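Local coordinates for RimK domain protein ATP-grasp (Sphaerobacter thermophilus, PDB 5I47) that probably binds ATP and a metal ion and acts as a ligase of the RimK-like ATP-grasp family, possibly joining an amino acid to a carboxylate, at residues F113-E116 against A117-A121; D91-A94 against L95-H98; R258-S261 against G262-V265; E228-T232 against G233-V237. All coordinates share one frame; numbering follows the deposited sequence.

Interaction 1 (F113-E116 against A117-A121)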
ATOM      1  N   PHE B 113       7.119 -13.949   3.267  1.00 28.71           N
ATOM      2  CA  PHE B 113       5.666 -13.937   3.209  1.00 32.72           C
ATOM      3  C   PHE B 113       5.029 -14.947   4.161  1.00 38.43           C
ATOM      4  O   PHE B 113       3.825 -15.206   4.063  1.00 41.49           O
ATOM      5  CB  PHE B 113       5.209 -14.165   1.763  1.00 26.77           C
ATOM      6  CG  PHE B 113       5.604 -13.044   0.829  1.00 24.67           C
ATOM      7  CD1 PHE B 113       6.856 -13.024   0.234  1.00 22.41           C
ATOM      8  CD2 PHE B 113       4.733 -11.995   0.575  1.00 21.06           C
ATOM      9  CE1 PHE B 113       7.229 -11.986  -0.607  1.00 19.90           C
ATOM     10  CE2 PHE B 113       5.099 -10.955  -0.267  1.00 20.55           C
ATOM     11  CZ  PHE B 113       6.349 -10.952  -0.857  1.00 18.25           C
ATOM     12  N   GLY B 114       5.802 -15.497   5.094  1.00 39.66           N
ATOM     13  CA  GLY B 114       5.247 -16.413   6.078  1.00 39.79           C
ATOM     14  C   GLY B 114       6.250 -16.720   7.168  1.00 36.70           C
ATOM     15  O   GLY B 114       7.416 -16.323   7.102  1.00 35.99           O
ATOM     16  N   GLU B 115       5.770 -17.454   8.179  1.00 42.92           N
ATOM     17  CA  GLU B 115       6.592 -17.741   9.353  1.00 41.85           C
ATOM     18  C   GLU B 115       7.826 -18.557   8.986  1.00 36.70           C
ATOM     19  O   GLU B 115       8.936 -18.264   9.443  1.00 36.02           O
ATOM     20  CB  GLU B 115       5.763 -18.476  10.408  1.00 51.61           C
ATOM     21  CG  GLU B 115       6.609 -19.145  11.484  1.00 61.46           C
ATOM     22  CD  GLU B 115       5.788 -19.962  12.464  1.00 68.44           C
ATOM     23  OE1 GLU B 115       4.543 -19.953  12.354  1.00 74.34           O
ATOM     24  OE2 GLU B 115       6.391 -20.612  13.345  1.00 67.06           O
ATOM     25  N   GLU B 116       7.648 -19.595   8.169  1.00 38.97           N
ATOM     26  CA  GLU B 116       8.780 -20.428   7.774  1.00 38.66           C
ATOM     27  C   GLU B 116       9.829 -19.613   7.029  1.00 42.00           C
ATOM     28  O   GLU B 116      11.031 -19.732   7.303  1.00 43.40           O
ATOM     29  CB  GLU B 116       8.287 -21.594   6.920  1.00 40.12           C
ATOM     30  CG  GLU B 116       9.368 -22.547   6.455  1.00 44.86           C
ATOM     31  CD  GLU B 116       8.789 -23.825   5.885  1.00 53.68           C
ATOM     32  OE1 GLU B 116       7.646 -24.173   6.255  1.00 55.43           O
ATOM     33  OE2 GLU B 116       9.468 -24.476   5.063  1.00 58.57           O
ATOM     34  N   ALA B 117       9.390 -18.767   6.090  1.00 36.49           N
ATOM     35  CA  ALA B 117      10.319 -17.916   5.354  1.00 31.88           C
ATOM     36  C   ALA B 117      11.087 -16.988   6.287  1.00 31.48           C
ATOM     37  O   ALA B 117      12.273 -16.715   6.060  1.00 31.88           O
ATOM     38  CB  ALA B 117       9.565 -17.104   4.307  1.00 24.77           C
ATOM     39  N   ILE B 118      10.426 -16.480   7.331  1.00 28.78           N
ATOM     40  CA  ILE B 118      11.099 -15.596   8.282  1.00 27.78           C
ATOM     41  C   ILE B 118      12.273 -16.314   8.930  1.00 25.75           C
ATOM     42  O   ILE B 118      13.387 -15.781   9.000  1.00 33.07           O
ATOM     43  CB  ILE B 118      10.106 -15.077   9.337  1.00 27.71           C
ATOM     44  CG1 ILE B 118       9.144 -14.066   8.710  1.00 26.70           C
ATOM     45  CG2 ILE B 118      10.850 -14.461  10.522  1.00 26.05           C
ATOM     46  CD1 ILE B 118       8.088 -13.562   9.667  1.00 27.71           C
ATOM     47  N   PHE B 119      12.048 -17.542   9.398  1.00 26.96           N
ATOM     48  CA  PHE B 119      13.144 -18.300   9.992  1.00 33.72           C
ATOM     49  C   PHE B 119      14.146 -18.752   8.936  1.00 35.29           C
ATOM     50  O   PHE B 119      15.336 -18.905   9.240  1.00 39.03           O
ATOM     51  CB  PHE B 119      12.596 -19.491  10.780  1.00 35.03           C
ATOM     52  CG  PHE B 119      11.799 -19.095  11.995  1.00 36.01           C
ATOM     53  CD1 PHE B 119      12.406 -18.433  13.049  1.00 36.17           C
ATOM     54  CD2 PHE B 119      10.448 -19.385  12.083  1.00 37.53           C
ATOM     55  CE1 PHE B 119      11.680 -18.064  14.171  1.00 36.81           C
ATOM     56  CE2 PHE B 119       9.715 -19.018  13.201  1.00 38.96           C
ATOM     57  CZ  PHE B 119      10.336 -18.356  14.248  1.00 37.98           C
ATOM     58  N   ALA B 120      13.697 -18.955   7.697  1.00 34.12           N
ATOM     59  CA  ALA B 120      14.630 -19.273   6.622  1.00 39.12           C
ATOM     60  C   ALA B 120      15.581 -18.112   6.356  1.00 44.47           C
ATOM     61  O   ALA B 120      16.784 -18.320   6.157  1.00 48.11           O
ATOM     62  CB  ALA B 120      13.865 -19.643   5.351  1.00 40.55           C
ATOM     63  N   ALA B 121      15.061 -16.882   6.352  1.00 44.05           N
ATOM     64  CA  ALA B 121      15.912 -15.713   6.157  1.00 38.63           C
ATOM     65  C   ALA B 121      16.804 -15.460   7.365  1.00 41.01           C
ATOM     66  O   ALA B 121      17.946 -15.011   7.209  1.00 40.83           O
ATOM     67  CB  ALA B 121      15.054 -14.486   5.867  1.00 32.26           C
TER

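Interaction 2 (D91-A94 against L95-H98)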
ATOM      1  N   ASP B  91       6.223   3.044   2.326  1.00 26.21           N
ATOM      2  CA  ASP B  91       6.352   1.677   1.827  1.00 27.82           C
ATOM      3  C   ASP B  91       7.829   1.293   1.882  1.00 26.20           C
ATOM      4  O   ASP B  91       8.615   1.699   1.019  1.00 26.27           O
ATOM      5  CB  ASP B  91       5.790   1.578   0.410  1.00 29.49           C
ATOM      6  CG  ASP B  91       5.665   0.151  -0.077  1.00 37.49           C
ATOM      7  OD1 ASP B  91       6.352  -0.738   0.463  1.00 44.66           O
ATOM      8  OD2 ASP B  91       4.873  -0.080  -1.014  1.00 40.49           O
ATOM      9  N   ARG B  92       8.200   0.503   2.893  1.00 25.34           N
ATOM     10  CA  ARG B  92       9.584   0.057   3.007  1.00 26.52           C
ATOM     11  C   ARG B  92      10.003  -0.788   1.814  1.00 25.52           C
ATOM     12  O   ARG B  92      11.175  -0.769   1.422  1.00 25.77           O
ATOM     13  CB  ARG B  92       9.781  -0.722   4.310  1.00 31.42           C
ATOM     14  CG  ARG B  92       9.536   0.112   5.567  1.00 35.13           C
ATOM     15  CD  ARG B  92      10.133  -0.527   6.820  1.00 31.73           C
ATOM     16  NE  ARG B  92       9.880   0.295   7.999  1.00 30.17           N
ATOM     17  CZ  ARG B  92       8.932   0.044   8.896  1.00 29.57           C
ATOM     18  NH1 ARG B  92       8.159  -1.022   8.767  1.00 31.17           N
ATOM     19  NH2 ARG B  92       8.766   0.858   9.929  1.00 33.78           N
HETATM   20  N   MSE B  93       9.070  -1.523   1.219  1.00 26.85           N
HETATM   21  CA  MSE B  93       9.382  -2.373   0.078  1.00 24.26           C
HETATM   22  C   MSE B  93       9.704  -1.543  -1.161  1.00 22.21           C
HETATM   23  O   MSE B  93      10.686  -1.806  -1.860  1.00 22.65           O
HETATM   24  CB  MSE B  93       8.220  -3.320  -0.216  1.00 29.37           C
HETATM   25  CG  MSE B  93       8.448  -4.214  -1.417  1.00 36.55           C
HETATM   26 SE   MSE B  93       9.867  -5.522  -1.111  1.00 52.70          SE
HETATM   27  CE  MSE B  93      11.212  -4.890  -2.386  1.00 42.71           C
ATOM     28  N   ALA B  94       8.869  -0.537  -1.435  1.00 23.86           N
ATOM     29  CA  ALA B  94       9.112   0.311  -2.599  1.00 22.11           C
ATOM     30  C   ALA B  94      10.381   1.134  -2.420  1.00 22.22           C
ATOM     31  O   ALA B  94      11.151   1.311  -3.372  1.00 25.06           O
ATOM     32  CB  ALA B  94       7.909   1.220  -2.856  1.00 14.72           C
ATOM     33  N   LEU B  95      10.617   1.638  -1.205  1.00 20.33           N
ATOM     34  CA  LEU B  95      11.857   2.358  -0.924  1.00 17.88           C
ATOM     35  C   LEU B  95      13.065   1.449  -1.087  1.00 25.87           C
ATOM     36  O   LEU B  95      14.085   1.854  -1.657  1.00 27.12           O
ATOM     37  CB  LEU B  95      11.817   2.935   0.487  1.00 13.04           C
ATOM     38  CG  LEU B  95      13.082   3.655   0.962  1.00 18.91           C
ATOM     39  CD1 LEU B  95      13.376   4.872   0.096  1.00 16.84           C
ATOM     40  CD2 LEU B  95      12.947   4.055   2.425  1.00 17.78           C
ATOM     41  N   LEU B  96      12.960   0.208  -0.606  1.00 28.23           N
ATOM     42  CA  LEU B  96      14.066  -0.736  -0.715  1.00 25.28           C
ATOM     43  C   LEU B  96      14.419  -1.009  -2.173  1.00 22.04           C
ATOM     44  O   LEU B  96      15.594  -0.981  -2.555  1.00 19.60           O
ATOM     45  CB  LEU B  96      13.715  -2.034   0.010  1.00 22.11           C
ATOM     46  CG  LEU B  96      14.720  -3.178  -0.133  1.00 22.02           C
ATOM     47  CD1 LEU B  96      16.093  -2.749   0.385  1.00 21.33           C
ATOM     48  CD2 LEU B  96      14.218  -4.423   0.597  1.00 20.08           C
ATOM     49  N   ARG B  97      13.415  -1.280  -3.009  0.58 19.89           N
ATOM     50  CA  ARG B  97      13.713  -1.542  -4.412  0.58 19.83           C
ATOM     51  C   ARG B  97      14.246  -0.295  -5.109  0.58 21.15           C
ATOM     52  O   ARG B  97      15.096  -0.402  -6.001  0.58 19.48           O
ATOM     53  CB  ARG B  97      12.470  -2.079  -5.127  0.58 21.48           C
ATOM     54  CG  ARG B  97      12.690  -2.482  -6.595  0.58 26.71           C
ATOM     55  CD  ARG B  97      13.815  -3.512  -6.778  0.58 27.13           C
ATOM     56  NE  ARG B  97      13.908  -3.974  -8.164  0.58 26.59           N
ATOM     57  CZ  ARG B  97      14.933  -4.663  -8.660  0.58 30.15           C
ATOM     58  NH1 ARG B  97      14.933  -5.040  -9.934  0.58 24.24           N
ATOM     59  NH2 ARG B  97      15.966  -4.967  -7.887  0.58 35.21           N
ATOM     60  N   HIS B  98      13.784   0.891  -4.701  1.00 21.04           N
ATOM     61  CA  HIS B  98      14.261   2.125  -5.318  1.00 19.83           C
ATOM     62  C   HIS B  98      15.722   2.391  -4.983  1.00 24.49           C
ATOM     63  O   HIS B  98      16.502   2.785  -5.858  1.00 24.98           O
ATOM     64  CB  HIS B  98      13.387   3.295  -4.869  1.00 30.03           C
ATOM     65  CG  HIS B  98      13.474   4.493  -5.762  1.00 41.65           C
ATOM     66  ND1 HIS B  98      14.477   5.433  -5.653  1.00 43.15           N
ATOM     67  CD2 HIS B  98      12.682   4.902  -6.782  1.00 43.72           C
ATOM     68  CE1 HIS B  98      14.299   6.370  -6.567  1.00 42.78           C
ATOM     69  NE2 HIS B  98      13.216   6.072  -7.266  1.00 45.67           N
TER

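Interaction 3 (R258-S261 against G262-V265)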
ATOM      1  N   ARG B 258      13.389  20.391  15.291  1.00 60.24           N
ATOM      2  CA  ARG B 258      13.567  21.274  16.440  1.00 56.03           C
ATOM      3  C   ARG B 258      15.043  21.519  16.723  1.00 53.73           C
ATOM      4  O   ARG B 258      15.493  22.667  16.802  1.00 52.38           O
ATOM      5  CB  ARG B 258      12.887  20.654  17.661  1.00 55.41           C
ATOM      6  CG  ARG B 258      12.201  21.626  18.596  1.00 59.14           C
ATOM      7  CD  ARG B 258      11.633  20.882  19.797  1.00 61.84           C
ATOM      8  NE  ARG B 258      10.787  19.761  19.396  1.00 64.61           N
ATOM      9  CZ  ARG B 258       9.473  19.703  19.588  1.00 67.72           C
ATOM     10  NH1 ARG B 258       8.841  20.700  20.189  1.00 68.52           N
ATOM     11  NH2 ARG B 258       8.789  18.641  19.189  1.00 69.92           N
ATOM     12  N   SER B 259      15.811  20.436  16.880  1.00 53.49           N
ATOM     13  CA  SER B 259      17.219  20.554  17.242  1.00 55.62           C
ATOM     14  C   SER B 259      18.007  21.323  16.190  1.00 59.36           C
ATOM     15  O   SER B 259      18.854  22.160  16.528  1.00 62.20           O
ATOM     16  CB  SER B 259      17.819  19.162  17.446  1.00 58.78           C
ATOM     17  OG  SER B 259      19.233  19.221  17.534  1.00 63.06           O
ATOM     18  N   LEU B 260      17.745  21.055  14.909  1.00 58.55           N
ATOM     19  CA  LEU B 260      18.514  21.705  13.853  1.00 54.61           C
ATOM     20  C   LEU B 260      18.189  23.193  13.768  1.00 50.62           C
ATOM     21  O   LEU B 260      19.083  24.013  13.539  1.00 49.88           O
ATOM     22  CB  LEU B 260      18.259  21.013  12.515  1.00 56.34           C
ATOM     23  CG  LEU B 260      19.271  21.335  11.414  1.00 60.39           C
ATOM     24  CD1 LEU B 260      20.677  20.956  11.855  1.00 60.97           C
ATOM     25  CD2 LEU B 260      18.907  20.634  10.113  1.00 60.99           C
ATOM     26  N   SER B 261      16.918  23.560  13.955  1.00 49.11           N
ATOM     27  CA  SER B 261      16.552  24.970  14.033  1.00 53.27           C
ATOM     28  C   SER B 261      17.211  25.666  15.214  1.00 59.35           C
ATOM     29  O   SER B 261      17.428  26.882  15.167  1.00 57.31           O
ATOM     30  CB  SER B 261      15.035  25.124  14.130  1.00 54.13           C
ATOM     31  OG  SER B 261      14.432  25.092  12.851  1.00 57.49           O
ATOM     32  N   GLY B 262      17.538  24.918  16.269  1.00 68.65           N
ATOM     33  CA  GLY B 262      18.192  25.519  17.418  1.00 69.39           C
ATOM     34  C   GLY B 262      19.572  26.058  17.094  1.00 71.04           C
ATOM     35  O   GLY B 262      19.993  27.079  17.642  1.00 77.50           O
ATOM     36  N   ARG B 263      20.297  25.385  16.199  1.00 61.61           N
ATOM     37  CA  ARG B 263      21.641  25.809  15.832  1.00 55.82           C
ATOM     38  C   ARG B 263      21.646  26.810  14.683  1.00 56.49           C
ATOM     39  O   ARG B 263      22.597  26.842  13.890  1.00 60.12           O
ATOM     40  CB  ARG B 263      22.502  24.593  15.497  1.00 54.23           C
ATOM     41  CG  ARG B 263      22.350  23.465  16.493  1.00 54.05           C
ATOM     42  CD  ARG B 263      23.308  22.331  16.201  1.00 58.49           C
ATOM     43  NE  ARG B 263      22.786  21.066  16.706  1.00 64.65           N
ATOM     44  CZ  ARG B 263      22.306  20.098  15.933  1.00 68.54           C
ATOM     45  NH1 ARG B 263      22.301  20.243  14.616  1.00 74.05           N
ATOM     46  NH2 ARG B 263      21.835  18.984  16.477  1.00 67.11           N
ATOM     47  N   GLY B 264      20.600  27.629  14.569  1.00 53.47           N
ATOM     48  CA  GLY B 264      20.555  28.690  13.586  1.00 52.45           C
ATOM     49  C   GLY B 264      20.265  28.257  12.168  1.00 51.40           C
ATOM     50  O   GLY B 264      20.155  29.123  11.289  1.00 52.54           O
ATOM     51  N   VAL B 265      20.145  26.957  11.905  1.00 50.62           N
ATOM     52  CA  VAL B 265      19.782  26.499  10.569  1.00 45.80           C
ATOM     53  C   VAL B 265      18.308  26.802  10.339  1.00 44.51           C
ATOM     54  O   VAL B 265      17.435  26.287  11.046  1.00 49.43           O
ATOM     55  CB  VAL B 265      20.077  25.005  10.402  1.00 46.86           C
ATOM     56  CG1 VAL B 265      19.751  24.558   8.983  1.00 47.85           C
ATOM     57  CG2 VAL B 265      21.532  24.710  10.739  1.00 49.98           C
TER

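Interaction 4 (E228-T232 against G233-V237)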
ATOM      1  N   GLU B 228      19.198  13.371  -5.589  1.00 33.34           N
ATOM      2  CA  GLU B 228      19.207  13.271  -7.048  1.00 35.79           C
ATOM      3  C   GLU B 228      18.333  12.126  -7.540  1.00 34.05           C
ATOM      4  O   GLU B 228      17.625  12.267  -8.545  1.00 35.82           O
ATOM      5  CB  GLU B 228      20.640  13.090  -7.552  1.00 43.38           C
ATOM      6  CG  GLU B 228      21.376  14.376  -7.875  1.00 52.60           C
ATOM      7  CD  GLU B 228      20.763  15.112  -9.050  1.00 64.46           C
ATOM      8  OE1 GLU B 228      20.101  16.150  -8.818  1.00 68.30           O
ATOM      9  OE2 GLU B 228      20.930  14.641 -10.203  1.00 66.93           O
ATOM     10  N   ARG B 229      18.370  10.984  -6.853  1.00 29.99           N
ATOM     11  CA  ARG B 229      17.684   9.776  -7.296  1.00 31.02           C
ATOM     12  C   ARG B 229      16.308   9.600  -6.669  1.00 28.03           C
ATOM     13  O   ARG B 229      15.355   9.239  -7.366  1.00 24.36           O
ATOM     14  CB  ARG B 229      18.545   8.547  -6.991  1.00 33.13           C
ATOM     15  CG  ARG B 229      19.877   8.539  -7.715  1.00 32.69           C
ATOM     16  CD  ARG B 229      19.693   8.426  -9.225  1.00 34.58           C
ATOM     17  NE  ARG B 229      20.948   8.666  -9.934  1.00 38.54           N
ATOM     18  CZ  ARG B 229      21.257   9.809 -10.539  1.00 43.02           C
ATOM     19  NH1 ARG B 229      20.393  10.816 -10.538  1.00 47.41           N
ATOM     20  NH2 ARG B 229      22.427   9.945 -11.148  1.00 41.81           N
ATOM     21  N   LEU B 230      16.183   9.852  -5.365  1.00 32.39           N
ATOM     22  CA  LEU B 230      14.901   9.719  -4.684  1.00 31.45           C
ATOM     23  C   LEU B 230      14.025  10.955  -4.859  1.00 30.46           C
ATOM     24  O   LEU B 230      12.796  10.839  -4.853  1.00 36.67           O
ATOM     25  CB  LEU B 230      15.136   9.431  -3.201  1.00 35.99           C
ATOM     26  CG  LEU B 230      13.955   9.213  -2.263  1.00 43.13           C
ATOM     27  CD1 LEU B 230      14.286   8.116  -1.271  1.00 46.67           C
ATOM     28  CD2 LEU B 230      13.605  10.500  -1.539  1.00 43.13           C
ATOM     29  N   GLY B 231      14.619  12.128  -5.009  1.00 29.23           N
ATOM     30  CA  GLY B 231      13.872  13.339  -5.265  1.00 22.15           C
ATOM     31  C   GLY B 231      13.968  14.329  -4.113  1.00 25.26           C
ATOM     32  O   GLY B 231      14.381  14.003  -2.996  1.00 26.86           O
ATOM     33  N   THR B 232      13.577  15.564  -4.405  1.00 28.50           N
ATOM     34  CA  THR B 232      13.519  16.612  -3.402  1.00 25.93           C
ATOM     35  C   THR B 232      12.310  16.409  -2.489  1.00 32.16           C
ATOM     36  O   THR B 232      11.318  15.773  -2.857  1.00 36.45           O
ATOM     37  CB  THR B 232      13.443  17.985  -4.069  1.00 24.75           C
ATOM     38  OG1 THR B 232      12.288  18.043  -4.918  1.00 18.84           O
ATOM     39  CG2 THR B 232      14.694  18.242  -4.902  1.00 27.44           C
ATOM     40  N   GLY B 233      12.398  16.969  -1.293  1.00 32.22           N
ATOM     41  CA  GLY B 233      11.309  16.893  -0.344  1.00 31.13           C
ATOM     42  C   GLY B 233      11.785  17.249   1.049  1.00 33.61           C
ATOM     43  O   GLY B 233      12.928  17.657   1.261  1.00 27.25           O
ATOM     44  N   THR B 234      10.874  17.082   2.002  1.00 34.89           N
ATOM     45  CA  THR B 234      11.156  17.314   3.415  1.00 33.66           C
ATOM     46  C   THR B 234      11.185  15.953   4.103  1.00 28.64           C
ATOM     47  O   THR B 234      10.135  15.397   4.437  1.00 28.91           O
ATOM     48  CB  THR B 234      10.114  18.244   4.034  1.00 35.43           C
ATOM     49  OG1 THR B 234       8.800  17.788   3.695  1.00 38.30           O
ATOM     50  CG2 THR B 234      10.290  19.654   3.507  1.00 34.14           C
ATOM     51  N   TYR B 235      12.386  15.411   4.301  1.00 24.38           N
ATOM     52  CA  TYR B 235      12.518  14.076   4.867  1.00 26.26           C
ATOM     53  C   TYR B 235      13.868  13.934   5.556  1.00 25.07           C
ATOM     54  O   TYR B 235      14.742  14.794   5.444  1.00 30.29           O
ATOM     55  CB  TYR B 235      12.327  12.987   3.797  1.00 28.40           C
ATOM     56  CG  TYR B 235      13.235  13.056   2.578  1.00 30.47           C
ATOM     57  CD1 TYR B 235      14.527  12.539   2.611  1.00 28.81           C
ATOM     58  CD2 TYR B 235      12.779  13.595   1.378  1.00 31.84           C
ATOM     59  CE1 TYR B 235      15.347  12.582   1.491  1.00 29.12           C
ATOM     60  CE2 TYR B 235      13.588  13.641   0.256  1.00 31.98           C
ATOM     61  CZ  TYR B 235      14.873  13.134   0.317  1.00 30.61           C
ATOM     62  OH  TYR B 235      15.681  13.177  -0.803  1.00 25.12           O
ATOM     63  N   ALA B 236      14.026  12.823   6.275  1.00 23.41           N
ATOM     64  CA  ALA B 236      15.233  12.529   7.035  1.00 25.59           C
ATOM     65  C   ALA B 236      15.670  11.098   6.763  1.00 33.13           C
ATOM     66  O   ALA B 236      14.891  10.162   6.960  1.00 43.54           O
ATOM     67  CB  ALA B 236      14.995  12.731   8.531  1.00 31.56           C
ATOM     68  N   VAL B 237      16.913  10.927   6.318  1.00 30.36           N
ATOM     69  CA  VAL B 237      17.465   9.616   5.989  1.00 29.33           C
ATOM     70  C   VAL B 237      18.214   9.085   7.207  1.00 37.56           C
ATOM     71  O   VAL B 237      19.191   9.695   7.660  1.00 38.80           O
ATOM     72  CB  VAL B 237      18.392   9.688   4.765  1.00 27.94           C
ATOM     73  CG1 VAL B 237      18.782   8.295   4.305  1.00 22.01           C
ATOM     74  CG2 VAL B 237      17.737  10.464   3.633  1.00 27.40           C
TER

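Interaction 1 (F113-E116 against A117-A121)
Ala120 N donates to Glu116 O over 2.8 Å, the shortest of three backbone bonds that link each residue to the one four places on. Before it come Ile118 N to Gly114 O at 3.0 Å and Phe119 N to Glu115 O at 3.2 Å, the latter almost straight with 164° at the hydrogen. Gly114 is the N-cap, and its fully extended backbone is a shape that glycine adopts far more easily than other residues. Its carbonyl oxygen also lies against Ile118, whose CG1 is 3.3 Å from Gly114 O.

Outside this backbone core, Glu115 and Phe119 stand one turn apart and meet through their side chains. Glu115 is stretched out, CG anti to the backbone N (chi1 164°), which brings Glu115 CG to 3.6 Å from Phe119 CE2. Glu115 OE2 follows at 3.7 Å from the same Phe119 CE2, the carboxylate standing 64° from the ring plane. The ring also packs on Ala151 and Val155 of helix 148-160. Replacing Phe119 with an alanine would probably open a gap against that helix and take from Glu115 CG its apolar partner one turn on.

Ile118 turns to Val167 and Val169 of the sheet, as a branched apolar residue should. Ala117 is small enough to sit against Leu40 of the second subunit. This is the glycine-capped first turn of an amphipathic helix, packed on an antiparallel sheet as in the small alpha/beta subdomain of ATP-grasp enzymes.

Interaction 2 (D91-A94 against L95-H98)
Leu95 N to Asp91 O, 3.0 Å, opens a run of four backbone hydrogen bonds. Leu96 N to Arg92 O, Arg97 N to Met93 O and His98 N to Ala94 O follow, each spanning four residues and together making the first turns of helix 92-101.

The capping bonds are received by Asp91, the N-cap. Its OD1 accepts from Ala94 N at 3.2 Å, approached from above the carboxylate plane, and takes a second, weak bond from Met93 N. An aspartate suits this place because its short acid reaches the amides that lack a preceding turn, and its charge probably favours the positive end of the helix dipole.

The apolar contacts centre on Met93, present as selenomethionine. Its chain bends at chi2 (68°) and again at chi3, swinging the methyl forward along the helix. Met93 CE thus comes 4.1 Å from Arg97 CB, the two side chains running alongside each other, and 4.3 Å from Leu96 CD2.

Arg92 reaches away to bond Ser133 O through NH1. Met93 and Leu96 pack on strand 109-112 and touch Val67 and Pro44 of the second subunit, respectively, while Ala94 and His98 rest on Leu88 of helix 83-90.

Interaction 3 (R258-S261 against G262-V265)
Gly262 N is shared by two carbonyl oxygens, Arg258 O and Ser259 O, each 3.1 Å away and each weakly bonded. This shared amide marks the C-terminal end of helix 258-262, where bonds spanning four residues give way to bonds spanning three. Arg263 N to Leu260 O, 3.2 Å, and Gly264 N to Ser261 O, 3.3 Å, continue the tighter pattern, and both are weak. Gly264 then takes a positive phi of 77°, which glycine accepts readily, and the chain turns off the helix. Gly262 suits its place too, since a side chain would press close on Ser259 O.

Arg263 folds back along the turn. Its guanidinium lies flat over Ser259 O, which sits 4.0 Å from the plane beneath the group's centre, so the cation probably gains from the negative end of the helix. Arg263 NH1 reaches 3.3 Å from Leu260 CD1, the two side chains crossing at about a right angle. Arg263 NH2 also has a long, weak ion pair with Glu194. Ser259 OG lies near NH2 but at a poor angle, and bonds instead to Tyr209 O.

Leu260 is buried, and CG anti to its own N (chi1 -164°) sets the isobutyl end beside Val265 and Arg263. It touches Ala191 and Glu194 of strand 190-196 and Val267 of helix 267-275. Val265 turns its beta-branched side chain back onto it, Leu260 CG lying 3.9 Å from Val265 CB. A CH...O contact also spans the loop: Ser261 CA lies 3.4 Å from Val265 O with the hydrogen almost in line, at 172°.

Interaction 4 (E228-T232 against G233-V237)
Leu230, in the last turn of helix 216-230, runs antiparallel to Tyr235 as a side chain, and Leu230 CD2 comes 3.5 Å from Tyr235 CZ at an oblique slant to the ring. This is a helix-to-strand connection, and strand 235-241 which it enters is an inner member of the five-stranded antiparallel sheet of the ATP-grasp domain. A leucine suits the spot, its branched end giving the phenol an apolar wall.

Gly231 ends the helix with a positive phi of 114°, at backbone angles where a side chain would collide with the carbonyl oxygen of Leu230. Its own carbonyl is thereby presented to the tyrosine: Tyr235 OH donates to Gly231 O over 2.7 Å, in line with the C=O bond (170° at the oxygen). The oxygen lies at the ring's edge and in its plane. The bond restrains the hydroxyl end of the ring, while Ile226, Ile227 and Val251 pack against Tyr235 as well.

Thr232 carries the chain across the same edge, its C atom 4.1 Å from Tyr235 CE2. Its carbonyl oxygen takes a bond from Arg82 NH2, and its side chain packs on Ile227 and Phe274. Gly233 follows, where any side chain would clash with Thr232 O.

Tyr235 CG sits between the backbone N and the carbonyl carbon (chi1 56°), which points the ring back at the helix end. A phenylalanine here keeps the ring but would probably leave Gly231 O without this donor. Farther round the ring's edge, again in plane, Val237 CG2 lies 3.8 Å from Tyr235 CE1.

Along the chain the order is interaction 2, interaction 1, interaction 4, interaction 3, all inside the RimK-like ATP-grasp range. Interactions 2 and 1 mark the starts of helices 92-101 and 115-125, whose side chains both touch strand 109-112; their centres are 19 Å apart, and both meet the second subunit. Interactions 4 and 3 lie at helix ends beside the five-stranded sheet, 19 Å apart between centres. Interactions 1 and 3, 43 Å apart between centres, fall on opposite sides of the chain's centre. Interaction 2 touches interaction 4, Leu95 CD1 packing 3.6 Å from Leu230 CD1, which probably ties the dimer-facing helices to the part built on the five-stranded sheet.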